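Local structure of putative laminarinase (Phanerochaete chrysosporium, 2W39) at residues Gly108-Asn112 and Gly113-Asp117; Lys78-Thr81 and Thr82-Ala85; Arg55-His58 and Thr59-Leu62; Cys273-Tyr276 and Val277-Pro281; Asp7-Gly11 and Ser12-Ser16. The protein probably hydrolyses internal beta-1,3-glucosidic bonds in laminarin and related beta-glucans, as a secreted family 16 glycoside hydrolase of a white-rot fungus. All coordinates share one frame; numbering follows the deposited sequence. Where two conformers were deposited one is given.

Contact 1. Residues Gly108-Asn112 and Gly113-Asp117; sequences GDWPN and GGEVD. With LGC (D-glucono-1,5-lactone), chain D; BGC (beta-D-glucopyranose), chain B; BGC (beta-D-glucopyranose), chain C.
At the sugar-binding cleft of this beta-sandwich glycosidase, Trp110 and Glu115 join where the loop after strand 98-105 enters strand 115-120. The indole NE1 donates to Glu115 OE1 at 2.8 Å, with an N-H...O angle of 152°. The hydrogen bond reaches the carboxylate on its anti side, somewhat out of its plane, and the planes of ring and carboxylate are 53° apart. With CG anti to the backbone N (chi1 171°) and the chain extended beyond it, Glu115 carries this oxygen out to the rim of the indole. Glu115 OE1 also lies 2.6 Å from O2 of the lactone LGC and close to O2 of the chain B glucose, two sugars modelled over one another in the -1 site. Glu115 opens the sequence EVDIIE, the family 16 signature, whose first and last glutamates act in relatives as nucleophile and acid/base. Asp117, its middle acid, brings OD1 to 3.2 Å from the lactone O5, while its OD2 makes a weak hydrogen bond to His133. The indole itself is sandwiched. Over the centre of one face lies Pro111 CB, 3.7 Å above the plane, placed after a cis peptide bond; against the opposite face, toward the rim, rests O4 of the chain C glucose in the -2 site. Behind the tryptophan a type I turn from Pro111 to Gly114 closes with Gly114 N donating to Pro111 O (3.0 Å). Within it Gly113 N lies 3.2 Å from Asp109 OD1, which leaves little room for a side chain.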
# COMPACT_ATOMS: atom_id res chain seq x y z
N GLY A 108 -10.54 -0.28 13.54
CA GLY A 108 -11.33 -0.34 14.77
C GLY A 108 -11.45 -1.70 15.43
O GLY A 108 -11.79 -1.77 16.61
N ASP A 109 -11.20 -2.77 14.67
CA ASP A 109 -11.27 -4.13 15.22
C ASP A 109 -10.10 -5.02 14.77
O ASP A 109 -10.21 -6.24 14.80
CB ASP A 109 -12.62 -4.79 14.93
CG ASP A 109 -12.88 -4.97 13.46
OD1 ASP A 109 -12.02 -4.66 12.59
OD2 ASP A 109 -14.00 -5.47 13.18
N TRP A 110 -8.98 -4.40 14.41
CA TRP A 110 -7.84 -5.13 13.86
C TRP A 110 -7.37 -6.21 14.85
O TRP A 110 -7.27 -5.94 16.04
CB TRP A 110 -6.71 -4.13 13.55
CG TRP A 110 -5.60 -4.75 12.75
CD1 TRP A 110 -5.45 -4.71 11.39
CD2 TRP A 110 -4.48 -5.51 13.25
NE1 TRP A 110 -4.33 -5.41 11.01
CE2 TRP A 110 -3.71 -5.91 12.13
CE3 TRP A 110 -4.07 -5.90 14.53
CZ2 TRP A 110 -2.54 -6.66 12.25
CZ3 TRP A 110 -2.90 -6.65 14.65
CH2 TRP A 110 -2.16 -7.03 13.51
N PRO A 111 -7.04 -7.42 14.37
CA PRO A 111 -7.01 -7.89 12.98
C PRO A 111 -8.31 -8.56 12.54
O PRO A 111 -8.36 -9.15 11.47
CB PRO A 111 -5.92 -8.96 13.04
CG PRO A 111 -6.15 -9.60 14.37
CD PRO A 111 -6.55 -8.47 15.30
N ASN A 112 -9.36 -8.49 13.37
CA ASN A 112 -10.56 -9.29 13.14
C ASN A 112 -11.42 -8.83 11.97
O ASN A 112 -12.24 -9.60 11.50
CB ASN A 112 -11.41 -9.33 14.41
CG ASN A 112 -10.72 -10.06 15.53
OD1 ASN A 112 -9.85 -10.88 15.29
ND2 ASN A 112 -11.11 -9.76 16.76
N GLY A 113 -11.22 -7.60 11.51
CA GLY A 113 -11.88 -7.14 10.29
C GLY A 113 -11.02 -7.29 9.05
O GLY A 113 -11.41 -6.86 7.96
N GLY A 114 -9.85 -7.91 9.22
CA GLY A 114 -8.95 -8.19 8.11
C GLY A 114 -8.07 -7.00 7.75
O GLY A 114 -8.27 -5.85 8.16
N GLU A 115 -7.07 -7.32 6.93
CA GLU A 115 -6.16 -6.35 6.34
C GLU A 115 -5.68 -6.95 5.04
O GLU A 115 -5.31 -8.14 5.00
CB GLU A 115 -4.96 -6.09 7.26
CG GLU A 115 -3.85 -5.26 6.62
CD GLU A 115 -2.65 -5.05 7.51
OE1 GLU A 115 -2.70 -5.36 8.72
OE2 GLU A 115 -1.63 -4.54 7.01
N VAL A 116 -5.71 -6.18 3.95
CA VAL A 116 -5.06 -6.59 2.71
C VAL A 116 -4.08 -5.51 2.29
O VAL A 116 -4.47 -4.35 2.06
CB VAL A 116 -6.05 -6.95 1.56
CG1 VAL A 116 -7.09 -5.84 1.35
CG2 VAL A 116 -5.26 -7.23 0.27
N ASP A 117 -2.82 -5.90 2.19
CA ASP A 117 -1.76 -5.00 1.75
C ASP A 117 -1.58 -5.20 0.27
O ASP A 117 -1.29 -6.31 -0.18
CB ASP A 117 -0.46 -5.29 2.51
CG ASP A 117 -0.66 -5.27 4.01
OD1 ASP A 117 -1.27 -4.29 4.52
OD2 ASP A 117 -0.28 -6.23 4.67
C1 LGC D . 0.97 -4.42 7.85
C2 LGC D . 0.63 -4.17 9.29
O5 LGC D . 0.83 -3.39 6.81
O1 LGC D . 1.38 -5.51 7.51
O2 LGC D . -0.30 -5.16 9.76
C3 LGC D . 0.09 -2.75 9.48
O3 LGC D . 0.22 -2.36 10.87
C4 LGC D . 0.85 -1.77 8.59
O4 LGC D . 0.56 -0.42 8.93
C5 LGC D . 0.43 -2.06 7.15
C6 LGC D . 0.99 -1.11 6.10
O6 LGC D . 2.42 -1.04 6.14
C2 BGC B . 1.00 -4.19 9.03
C3 BGC B . 0.23 -2.92 9.37
C4 BGC B . 0.85 -1.76 8.60
C5 BGC B . 0.55 -2.00 7.13
C6 BGC B . 1.04 -0.84 6.27
C1 BGC B . 1.43 -4.33 7.55
O1 BGC B . 2.83 -4.65 7.49
O2 BGC B . 0.22 -5.34 9.41
O3 BGC B . 0.24 -2.67 10.79
O4 BGC B . 0.30 -0.51 9.02
O5 BGC B . 1.18 -3.21 6.68
O6 BGC B . 2.44 -0.99 6.02
C2 BGC C . -0.29 -2.74 13.12
C3 BGC C . -1.46 -2.96 14.06
C4 BGC C . -2.62 -2.01 13.78
C5 BGC C . -3.00 -2.06 12.29
C6 BGC C . -4.05 -1.01 11.91
C1 BGC C . -0.77 -2.78 11.67
O2 BGC C . 0.68 -3.77 13.34
O3 BGC C . -1.03 -2.78 15.42
O4 BGC C . -3.75 -2.40 14.58
O5 BGC C . -1.82 -1.82 11.51
O6 BGC C . -3.50 0.32 11.94

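Contact 2. Residues Lys78-Thr81 and Thr82-Ala85; sequences KTYT and THVA
Tyr80 CB sits over the centre of the His83 imidazole, 3.5 Å above its plane, in a CH-pi contact that forms the tight heart of this turn. The tyrosine ring continues past the histidine obliquely, the two planes inclined at 31°, and its hydroxyl goes on to Asp7. At the imidazole edge, ND1 donates to Thr81 O at 2.8 Å (160°); the oxygen lies in the ring plane, although the donor stands above the plane of the carbonyl. His83 CG lies between the backbone N and the carbonyl carbon (chi1 71°), which folds the ring back under the preceding turn. NE2 is bound to Glu104. Replaced by alanine, His83 would probably leave Thr81 O without its donor, Glu104 without its partner and Tyr80 CB without a ring to lie on. The outer side is looser and wet: a water accepts from Thr81 N (2.9 Å) and donates to Thr82 O (2.8 Å), and a second lies 3.2 Å from Thr81 OG1, with only a weak link to Thr82 OG1. This loop connects the two sheets of the GH16 beta-sandwich, leaving strand 69-76 of one and entering strand 83-89 of the other.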
# COMPACT_ATOMS: atom_id res chain seq x y z
N LYS A 78 -15.24 6.48 3.09
CA LYS A 78 -16.07 5.31 2.86
C LYS A 78 -15.36 4.01 3.19
O LYS A 78 -14.12 3.93 3.20
CB LYS A 78 -16.53 5.29 1.41
CG LYS A 78 -17.57 6.37 1.17
CD LYS A 78 -17.89 6.54 -0.29
CE LYS A 78 -18.65 5.37 -0.84
NZ LYS A 78 -19.13 5.72 -2.22
N THR A 79 -16.17 2.99 3.46
CA THR A 79 -15.67 1.64 3.65
C THR A 79 -16.26 0.72 2.58
O THR A 79 -17.27 1.06 1.95
CB THR A 79 -16.02 1.09 5.04
OG1 THR A 79 -17.44 1.08 5.14
CG2 THR A 79 -15.42 1.94 6.14
N TYR A 80 -15.65 -0.45 2.41
CA TYR A 80 -15.91 -1.34 1.28
C TYR A 80 -15.87 -2.79 1.73
O TYR A 80 -15.08 -3.16 2.60
CB TYR A 80 -14.88 -1.12 0.15
CG TYR A 80 -14.86 0.32 -0.30
CD1 TYR A 80 -15.80 0.79 -1.22
CD2 TYR A 80 -13.95 1.23 0.24
CE1 TYR A 80 -15.84 2.12 -1.59
CE2 TYR A 80 -13.98 2.56 -0.12
CZ TYR A 80 -14.92 3.00 -1.05
OH TYR A 80 -14.93 4.33 -1.41
N THR A 81 -16.71 -3.61 1.11
CA THR A 81 -16.70 -5.06 1.33
C THR A 81 -16.33 -5.72 -0.01
O THR A 81 -15.14 -5.78 -0.35
CB THR A 81 -18.01 -5.57 1.94
OG1 THR A 81 -19.11 -5.22 1.09
CG2 THR A 81 -18.21 -4.97 3.35
N THR A 82 -17.32 -6.21 -0.77
CA THR A 82 -17.06 -6.73 -2.11
C THR A 82 -16.89 -5.56 -3.07
O THR A 82 -17.78 -4.72 -3.23
CB THR A 82 -18.19 -7.66 -2.53
OG1 THR A 82 -18.13 -8.81 -1.69
CG2 THR A 82 -18.05 -8.07 -3.99
N HIS A 83 -15.70 -5.46 -3.67
CA HIS A 83 -15.38 -4.31 -4.50
C HIS A 83 -14.11 -4.58 -5.28
O HIS A 83 -13.40 -5.57 -5.01
CB HIS A 83 -15.20 -3.04 -3.65
CG HIS A 83 -13.94 -3.02 -2.83
ND1 HIS A 83 -13.74 -3.85 -1.74
CD2 HIS A 83 -12.85 -2.22 -2.90
CE1 HIS A 83 -12.57 -3.57 -1.19
NE2 HIS A 83 -12.00 -2.59 -1.88
N VAL A 84 -13.84 -3.68 -6.22
CA VAL A 84 -12.54 -3.63 -6.89
C VAL A 84 -11.95 -2.24 -6.69
O VAL A 84 -12.66 -1.24 -6.88
CB VAL A 84 -12.65 -3.92 -8.41
CG1 VAL A 84 -11.29 -3.90 -9.07
CG2 VAL A 84 -13.31 -5.27 -8.64
N ALA A 85 -10.68 -2.16 -6.31
CA ALA A 85 -9.97 -0.87 -6.18
C ALA A 85 -8.81 -0.87 -7.16
O ALA A 85 -8.04 -1.83 -7.21
CB ALA A 85 -9.47 -0.67 -4.74
O HOH W 1 -17.98 -2.65 -1.30
O HOH W 2 -20.71 -7.91 0.47

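Contact 3. Residues Arg55-His58 and Thr59-Leu62. With NAG (2-acetamido-2-deoxy-beta-D-glucopyranose), chain E.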
# COMPACT_ATOMS: atom_id res chain seq x y z
N ARG A 55 3.93 13.13 0.36
CA ARG A 55 5.39 13.11 0.50
C ARG A 55 5.86 13.28 1.94
O ARG A 55 5.13 13.77 2.81
CB ARG A 55 6.04 14.20 -0.37
CG ARG A 55 5.56 15.62 -0.06
CD ARG A 55 6.52 16.73 -0.51
NE ARG A 55 6.75 16.79 -1.95
CZ ARG A 55 6.03 17.45 -2.85
NH1 ARG A 55 6.44 17.39 -4.11
NH2 ARG A 55 4.91 18.15 -2.56
N ALA A 56 7.10 12.86 2.17
CA ALA A 56 7.85 13.15 3.39
C ALA A 56 8.42 14.55 3.37
O ALA A 56 8.76 15.08 2.32
CB ALA A 56 9.01 12.18 3.48
N ASP A 57 8.58 15.13 4.55
CA ASP A 57 9.43 16.30 4.71
C ASP A 57 10.84 15.96 4.23
O ASP A 57 11.44 14.95 4.66
CB ASP A 57 9.40 16.67 6.20
CG ASP A 57 10.37 17.80 6.58
OD1 ASP A 57 11.53 17.77 6.13
OD2 ASP A 57 9.96 18.65 7.41
N HIS A 58 11.37 16.80 3.34
CA HIS A 58 12.71 16.57 2.82
C HIS A 58 13.63 17.78 3.04
O HIS A 58 14.62 17.94 2.32
CB HIS A 58 12.68 16.15 1.34
CG HIS A 58 12.20 17.21 0.42
ND1 HIS A 58 10.87 17.44 0.14
CD2 HIS A 58 12.89 18.13 -0.29
CE1 HIS A 58 10.76 18.45 -0.71
NE2 HIS A 58 11.98 18.89 -0.98
N THR A 59 13.29 18.59 4.04
CA THR A 59 14.05 19.82 4.31
C THR A 59 14.52 19.96 5.76
O THR A 59 15.51 20.62 6.00
CB THR A 59 13.22 21.08 3.95
OG1 THR A 59 11.96 21.01 4.60
CG2 THR A 59 13.01 21.19 2.43
N THR A 60 13.80 19.37 6.71
CA THR A 60 14.10 19.55 8.14
C THR A 60 15.08 18.50 8.61
O THR A 60 14.89 17.31 8.36
CB THR A 60 12.81 19.40 8.97
OG1 THR A 60 11.80 20.26 8.43
CG2 THR A 60 13.05 19.76 10.43
N THR A 61 16.11 18.96 9.32
CA THR A 61 16.96 18.06 10.09
C THR A 61 16.32 17.92 11.47
O THR A 61 16.12 18.92 12.16
CB THR A 61 18.40 18.61 10.19
OG1 THR A 61 18.96 18.70 8.88
CG2 THR A 61 19.28 17.70 11.05
N LEU A 62 15.99 16.69 11.86
CA LEU A 62 15.19 16.50 13.06
C LEU A 62 15.98 16.55 14.36
O LEU A 62 17.05 15.97 14.46
CB LEU A 62 14.47 15.15 13.03
CG LEU A 62 13.68 14.80 11.77
CD1 LEU A 62 12.98 13.47 11.96
CD2 LEU A 62 12.66 15.90 11.46
C1 NAG E . 4.31 21.76 -3.71
C2 NAG E . 5.10 22.87 -4.44
C3 NAG E . 5.07 22.70 -5.96
C4 NAG E . 5.30 21.26 -6.39
C5 NAG E . 4.36 20.34 -5.63
C6 NAG E . 4.51 18.88 -6.06
C7 NAG E . 5.19 25.23 -3.66
C8 NAG E . 4.37 26.47 -3.50
N2 NAG E . 4.53 24.17 -4.11
O3 NAG E . 6.03 23.53 -6.58
O4 NAG E . 5.08 21.14 -7.78
O5 NAG E . 4.64 20.48 -4.24
O6 NAG E . 5.80 18.38 -5.77
O7 NAG E . 6.40 25.25 -3.40
O HOH W 3 9.84 19.43 3.40
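Asp57 OD1 is gripped by two backbone amides, Thr60 N at 2.8 Å and Thr59 N at 2.9 Å, and by a salt bridge from Arg69. The Thr60 bond is nearly straight (173°) and uses the syn lone pair, whereas Thr59 N arrives on the anti side, tilted from the carboxylate plane. The other oxygen, OD2, accepts a hydrogen bond from Thr60 OG1 at 2.6 Å, again on its syn lone pair, so that Thr60 clasps the carboxylate through both its amide and its hydroxyl. Because Asp57 CG lies anti to its own nitrogen (chi1 173°), beside the carbonyl carbon, the acid follows the chain forward into this Asx turn. A leucine in its place would probably leave both amides without their acceptor, take from Arg69 its charged partner and free the Thr60 hydroxyl to turn. On the outer side Thr59 CG2 lies over one face of the His58 ring, toward its rim, and a water links His58 N (3.0 Å) with Thr59 OG1 (2.9 Å). Arg55 approaches the sugar carried by Asn43, but in one of two conformers and with NH1 improbably near O6, so the detail is doubtful. The loop leaves strand 51-55, pairs through the Asp57 backbone with Asn70 of strand 69-76, and runs past the end of helix 273-279, where the Leu62 backbone bonds to Asn278.

Contact 4. Residues Cys273-Tyr276 and Val277-Pro281; sequences CVDY and VNNNP
Asn280 folds back over Tyr276 at the end of helix 273-279, and CB, CG and ND2 of its side chain all meet that residue. CB lies 3.4 Å from Tyr276 O. From there CG, anti to the carbonyl carbon (chi1 -61°), passes 3.6 Å from the same oxygen. At the tip, ND2 donates to Tyr276 O at 2.9 Å (165°), in the carbonyl plane and on a lone pair. The same nitrogen lies over one face of the Tyr276 ring, offset toward the rim and 3.6 Å from CD1; amide and ring planes are 28° apart. Asn280 is the first residue to leave helical backbone angles. Asn279 N still bonds Asp275 O (3.1 Å), but its second bond, to Tyr276 O, is weak, as is that of Asn280 N. Earlier in the helix the pattern is regular, with Val277 N bonded to Cys273 O and Asn278 N to Val274 O. Cys273, in a disulfide with Cys254, touches Val277 CG2 through SG, while Asn278 OD1 accepts a hydrogen bond from Arg30 NE. The side-chain amide, lying roughly flat over the ring, thus gives Tyr276 O the straight bond that the backbone at the helix end gives only weakly.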
# COMPACT_ATOMS: atom_id res chain seq x y z
N CYS A 273 18.55 3.29 11.39
CA CYS A 273 17.47 3.88 10.61
C CYS A 273 17.04 5.22 11.19
O CYS A 273 16.85 6.19 10.44
CB CYS A 273 16.31 2.90 10.52
SG CYS A 273 15.02 3.42 9.38
N VAL A 274 16.90 5.30 12.51
CA VAL A 274 16.39 6.54 13.10
C VAL A 274 17.37 7.69 12.88
O VAL A 274 16.96 8.80 12.51
CB VAL A 274 16.05 6.36 14.60
CG1 VAL A 274 15.74 7.71 15.27
CG2 VAL A 274 14.88 5.42 14.75
N ASP A 275 18.65 7.44 13.08
CA ASP A 275 19.65 8.47 12.86
C ASP A 275 19.69 8.91 11.38
O ASP A 275 19.84 10.09 11.08
CB ASP A 275 21.01 7.97 13.36
CG ASP A 275 22.05 9.06 13.41
OD1 ASP A 275 21.81 10.09 14.06
OD2 ASP A 275 23.14 8.84 12.84
N TYR A 276 19.52 7.96 10.46
CA TYR A 276 19.50 8.25 9.03
C TYR A 276 18.32 9.15 8.69
O TYR A 276 18.47 10.17 8.00
CB TYR A 276 19.44 6.95 8.22
CG TYR A 276 19.57 7.18 6.74
CD1 TYR A 276 20.84 7.24 6.15
CD2 TYR A 276 18.45 7.39 5.93
CE1 TYR A 276 20.99 7.48 4.79
CE2 TYR A 276 18.60 7.64 4.57
CZ TYR A 276 19.86 7.68 4.01
OH TYR A 276 19.98 7.91 2.65
N VAL A 277 17.14 8.77 9.19
CA VAL A 277 15.93 9.56 8.94
C VAL A 277 16.03 10.95 9.58
O VAL A 277 15.58 11.93 8.98
CB VAL A 277 14.69 8.77 9.42
CG1 VAL A 277 13.44 9.66 9.44
CG2 VAL A 277 14.48 7.55 8.53
N ASN A 278 16.62 11.06 10.77
CA ASN A 278 16.76 12.37 11.40
C ASN A 278 17.64 13.31 10.58
O ASN A 278 17.34 14.49 10.42
CB ASN A 278 17.42 12.25 12.79
CG ASN A 278 16.50 11.69 13.85
OD1 ASN A 278 15.29 11.57 13.66
ND2 ASN A 278 17.08 11.34 15.01
N ASN A 279 18.75 12.77 10.08
CA ASN A 279 19.87 13.61 9.67
C ASN A 279 20.05 13.82 8.18
O ASN A 279 20.91 14.61 7.78
CB ASN A 279 21.14 13.13 10.37
CG ASN A 279 21.03 13.32 11.87
OD1 ASN A 279 21.22 12.39 12.65
ND2 ASN A 279 20.69 14.54 12.28
N ASN A 280 19.21 13.17 7.38
CA ASN A 280 19.37 13.24 5.93
C ASN A 280 18.10 13.69 5.19
O ASN A 280 17.58 12.95 4.36
CB ASN A 280 19.84 11.89 5.39
CG ASN A 280 21.18 11.49 5.97
OD1 ASN A 280 22.23 11.93 5.49
ND2 ASN A 280 21.16 10.69 7.02
N PRO A 281 17.59 14.90 5.49
CA PRO A 281 16.34 15.32 4.85
C PRO A 281 16.38 15.22 3.33
O PRO A 281 15.40 14.79 2.74
CB PRO A 281 16.19 16.78 5.29
CG PRO A 281 17.58 17.20 5.81
CD PRO A 281 18.12 15.94 6.40
O HOH W 4 19.93 11.90 15.41

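Contact 5. Residues Asp7-Gly11 and Ser12-Ser16; sequences DNWVG and SAFLS
Trp9 and Phe14 make the apolar part of this strand-to-helix turn. Trp9 CB stands 3.6 Å above one face of the phenyl ring, toward its rim, in a CH-pi contact, and its nearest ring atom is Phe14 CZ, also at 3.6 Å. The indole then leads away, its five-membered ring meeting the phenyl obliquely with planes 51° apart. Phe14 CG lies anti to the carbonyl carbon (chi1 -72°), which swings the ring back beneath the strand end; CE2 comes 3.4 Å from Trp9 O, and Gly11 N is at the ring edge, in plane. Phe18, beyond these segments, meets both rings, edge-to-face with Trp9. Among backbone hydrogen bonds, Ala13 N donates to Val10 O at 3.1 Å and Phe14 N to Gly11 O at 3.2 Å, each donor standing above the carbonyl plane. The change of direction between strand and helix falls at Gly11, whose phi of +56° suits a residue without a side chain. Asp7 and Asn8 bond outside the turn, Asn8 OD1 accepting from Arg295 NE of strand 288-297. Two main-chain bonds therefore fix the turn, while aromatic and aliphatic packing buries Trp9 and Phe14 against that strand.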
# COMPACT_ATOMS: atom_id res chain seq x y z
N ASP A 7 -16.57 5.11 -6.89
CA ASP A 7 -15.81 6.31 -6.54
C ASP A 7 -14.72 6.53 -7.56
O ASP A 7 -14.05 5.59 -7.98
CB ASP A 7 -15.17 6.17 -5.16
CG ASP A 7 -16.19 6.09 -4.06
OD1 ASP A 7 -16.80 7.14 -3.73
OD2 ASP A 7 -16.40 4.98 -3.52
N ASN A 8 -14.55 7.78 -7.95
CA ASN A 8 -13.54 8.17 -8.89
C ASN A 8 -12.74 9.29 -8.26
O ASN A 8 -13.22 10.43 -8.22
CB ASN A 8 -14.19 8.65 -10.19
CG ASN A 8 -13.17 8.95 -11.27
OD1 ASN A 8 -12.00 8.60 -11.14
ND2 ASN A 8 -13.60 9.64 -12.32
N TRP A 9 -11.54 8.98 -7.77
CA TRP A 9 -10.75 9.97 -7.07
C TRP A 9 -9.53 10.38 -7.87
O TRP A 9 -8.65 9.57 -8.14
CB TRP A 9 -10.33 9.42 -5.71
CG TRP A 9 -11.46 8.99 -4.80
CD1 TRP A 9 -12.62 9.67 -4.53
CD2 TRP A 9 -11.51 7.79 -4.02
NE1 TRP A 9 -13.37 8.95 -3.62
CE2 TRP A 9 -12.71 7.80 -3.29
CE3 TRP A 9 -10.65 6.69 -3.90
CZ2 TRP A 9 -13.06 6.77 -2.42
CZ3 TRP A 9 -10.99 5.67 -3.03
CH2 TRP A 9 -12.20 5.71 -2.31
N VAL A 10 -9.51 11.67 -8.23
CA VAL A 10 -8.40 12.27 -8.95
C VAL A 10 -8.10 13.63 -8.31
O VAL A 10 -9.02 14.41 -8.02
CB VAL A 10 -8.77 12.48 -10.44
CG1 VAL A 10 -7.67 13.24 -11.19
CG2 VAL A 10 -9.06 11.14 -11.12
N GLY A 11 -6.82 13.92 -8.09
CA GLY A 11 -6.41 15.28 -7.69
C GLY A 11 -7.10 15.77 -6.44
O GLY A 11 -7.10 15.11 -5.41
N SER A 12 -7.74 16.94 -6.54
CA SER A 12 -8.35 17.55 -5.36
C SER A 12 -9.49 16.72 -4.74
O SER A 12 -9.85 16.95 -3.58
CB SER A 12 -8.86 18.95 -5.70
OG SER A 12 -9.89 18.87 -6.67
N ALA A 13 -10.04 15.76 -5.48
CA ALA A 13 -11.11 14.92 -4.93
C ALA A 13 -10.69 14.28 -3.61
O ALA A 13 -11.50 14.11 -2.71
CB ALA A 13 -11.53 13.83 -5.91
N PHE A 14 -9.42 13.89 -3.51
CA PHE A 14 -8.93 13.20 -2.32
C PHE A 14 -9.08 14.05 -1.06
O PHE A 14 -9.19 13.50 0.04
CB PHE A 14 -7.47 12.79 -2.49
CG PHE A 14 -7.25 11.66 -3.44
CD1 PHE A 14 -7.33 10.34 -3.00
CD2 PHE A 14 -6.94 11.90 -4.78
CE1 PHE A 14 -7.10 9.27 -3.87
CE2 PHE A 14 -6.72 10.85 -5.67
CZ PHE A 14 -6.79 9.52 -5.21
N LEU A 15 -9.09 15.38 -1.21
CA LEU A 15 -9.20 16.27 -0.05
C LEU A 15 -10.59 16.25 0.56
O LEU A 15 -10.75 16.65 1.71
CB LEU A 15 -8.78 17.70 -0.40
CG LEU A 15 -7.36 17.82 -0.98
CD1 LEU A 15 -7.05 19.30 -1.28
CD2 LEU A 15 -6.31 17.22 -0.05
N SER A 16 -11.60 15.80 -0.17
CA SER A 16 -12.93 15.68 0.43
C SER A 16 -13.33 14.25 0.74
O SER A 16 -14.18 14.02 1.60
CB SER A 16 -14.01 16.37 -0.41
OG SER A 16 -14.01 15.88 -1.73

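How the contacts relate
Contacts 2 and 5 reach the same sheet and touch directly: Asp7 OD2 is hydrogen-bonded by the Tyr80 hydroxyl and salt-bridged to Lys78, and Tyr80 also packs on Trp9. Both combine a CH-pi contact with buried rings. Contacts 3 and 4 form a second pair, centres about 10 Å apart, where the surface loop 55-62 lies along the end of helix 273-279 and Pro281 packs on His58 and Thr60. Carboxylate and amide bonds dominate there. Contact 1 stands apart from both pairs, its nearest atoms about 6 Å from contact 2, and is the one that meets the cleft sugars; its partly buried tryptophan and acids serve ligand binding rather than packing alone.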